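Local coordinates for cell division control protein 45 cdc45 putative (PDB 6CC2), which probably acts in DNA replication as the Cdc45 component of the replicative CMG helicase, and may undergo a conformational switch that regulates it, at residues A[257-260]-A[261-264]. Residues are numbered along the deposited sequence; the frame is centred on the assembly and turned at random.
Sequences CQLM and LLRH. With EDO (1,2-ethanediol), chain K.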
loop_
_atom_site.group_PDB
_atom_site.type_symbol
_atom_site.label_atom_id
_atom_site.label_comp_id
_atom_site.label_asym_id
_atom_site.label_seq_id
_atom_site.Cartn_x
_atom_site.Cartn_y
_atom_site.Cartn_z
ATOM N N CYS A 257 -19.966 3.677 -2.910
ATOM C CA CYS A 257 -19.520 4.917 -2.262
ATOM C C CYS A 257 -18.277 4.606 -1.440
ATOM O O CYS A 257 -18.353 3.929 -0.408
ATOM C CB CYS A 257 -20.641 5.484 -1.393
ATOM S SG CYS A 257 -20.206 7.054 -0.630
ATOM N N GLN A 258 -17.127 5.094 -1.889
ATOM C CA GLN A 258 -15.848 4.557 -1.413
ATOM C C GLN A 258 -15.376 5.262 -0.136
ATOM O O GLN A 258 -14.284 5.812 -0.057
ATOM C CB GLN A 258 -14.794 4.666 -2.509
ATOM C CG GLN A 258 -15.143 3.866 -3.756
ATOM C CD GLN A 258 -15.318 2.397 -3.471
ATOM O OE1 GLN A 258 -14.954 1.901 -2.392
ATOM N NE2 GLN A 258 -15.855 1.671 -4.430
ATOM N N LEU A 259 -16.230 5.234 0.871
ATOM C CA LEU A 259 -15.810 5.611 2.225
ATOM C C LEU A 259 -15.167 4.393 2.877
ATOM O O LEU A 259 -15.650 3.262 2.733
ATOM C CB LEU A 259 -16.993 6.095 3.050
ATOM C CG LEU A 259 -17.673 7.374 2.562
ATOM C CD1 LEU A 259 -18.870 7.672 3.450
ATOM C CD2 LEU A 259 -16.694 8.552 2.569
HETATM N N MSE A 260 -14.060 4.622 3.560
HETATM C CA MSE A 260 -13.240 3.526 4.084
HETATM C C MSE A 260 -13.992 2.591 5.002
HETATM O O MSE A 260 -14.483 3.007 6.078
HETATM C CB MSE A 260 -12.025 4.132 4.868
HETATM C CG MSE A 260 -11.230 3.081 5.599
HETATM SE SE MSE A 260 -9.649 3.883 6.457
HETATM C CE MSE A 260 -10.424 5.322 7.418
ATOM N N LEU A 261 -14.106 1.324 4.592
ATOM C CA LEU A 261 -14.689 0.255 5.388
ATOM C C LEU A 261 -16.111 0.557 5.867
ATOM O O LEU A 261 -16.546 0.026 6.879
ATOM C CB LEU A 261 -13.788 -0.080 6.587
ATOM C CG LEU A 261 -12.475 -0.758 6.208
ATOM C CD1 LEU A 261 -11.636 -0.981 7.473
ATOM C CD2 LEU A 261 -12.706 -2.079 5.516
ATOM N N LEU A 262 -16.848 1.375 5.111
ATOM C CA LEU A 262 -18.181 1.803 5.525
ATOM C C LEU A 262 -19.064 0.631 5.961
ATOM O O LEU A 262 -19.680 0.676 7.023
ATOM C CB LEU A 262 -18.831 2.575 4.380
ATOM C CG LEU A 262 -20.272 3.083 4.581
ATOM C CD1 LEU A 262 -20.324 4.060 5.736
ATOM C CD2 LEU A 262 -20.830 3.706 3.311
ATOM N N ARG A 263 -19.179 -0.409 5.136
ATOM C CA ARG A 263 -20.057 -1.517 5.466
ATOM C C ARG A 263 -19.631 -2.239 6.731
ATOM O O ARG A 263 -20.448 -2.919 7.347
ATOM C CB ARG A 263 -20.130 -2.492 4.290
ATOM C CG ARG A 263 -20.992 -2.011 3.135
ATOM C CD ARG A 263 -21.007 -3.027 1.973
ATOM N NE ARG A 263 -19.655 -3.158 1.423
ATOM C CZ ARG A 263 -19.117 -2.295 0.570
ATOM N NH1 ARG A 263 -19.807 -1.259 0.115
ATOM N NH2 ARG A 263 -17.874 -2.479 0.160
ATOM N N HIS A 264 -18.377 -2.086 7.146
ATOM C CA HIS A 264 -17.823 -2.785 8.303
ATOM C C HIS A 264 -17.563 -1.833 9.462
ATOM O O HIS A 264 -16.832 -2.160 10.408
ATOM C CB HIS A 264 -16.559 -3.513 7.852
ATOM C CG HIS A 264 -16.772 -4.235 6.564
ATOM N ND1 HIS A 264 -17.563 -5.363 6.471
ATOM C CD2 HIS A 264 -16.389 -3.940 5.300
ATOM C CE1 HIS A 264 -17.626 -5.739 5.202
ATOM N NE2 HIS A 264 -16.948 -4.876 4.475
HETATM C C1 EDO K . -22.642 2.216 -0.046
HETATM O O1 EDO K . -23.908 2.095 -0.704
HETATM C C2 EDO K . -22.436 1.018 0.876
HETATM O O2 EDO K . -22.579 -0.197 0.131
HETATM O O HOH W 1 -15.923 -0.731 -1.073
#
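Leu259 and Leu262 close a type II beta turn: the N-H of Leu262 reaches the carbonyl O of Leu259 at 3.3 Å (N-H...O angle 156°). Leu261, third in the turn, takes the left-handed backbone conformation (phi 56°) that a type II turn needs there. Just upstream, Gln258 centres an inverse gamma turn, with a weak bond of 2.8 Å from Leu259 N to Cys257 O. His264 N then bonds to Leu261 O. Both turns and the 3-10 segment 262-263 lie in the loop that leads from strand 251-257 to helix 267-273.

Apolar contacts line the turn. The CB atoms of Leu259 and Leu262 meet at 4.2 Å, and both side chains also pack on Phe321 of helix 315-331 and on Ser270. The CG of selenomethionine Met260, swung opposite its backbone N (chi1 172°), lies 4.1 Å from Leu261 CG, the two side chains crossing at a slant.

Polar contacts reach across through the longer side chains. A water lies 3.1 Å from Gln258 OE1, which it can reach as a donor, and accepts from Arg263 NH2 at 2.9 Å, lying in the guanidinium plane. Arg263 NH1 gives a 3.0 Å bond to O2 of a 1,2-ethanediol, probably from the crystallisation liquor, likewise at the guanidinium edge. Salt bridges from NH1 to Asp256 and from NH2 to Asp356 hold the guanidinium in place, while Arg263 CB sits over one face of the His264 ring, which also stacks with Phe397.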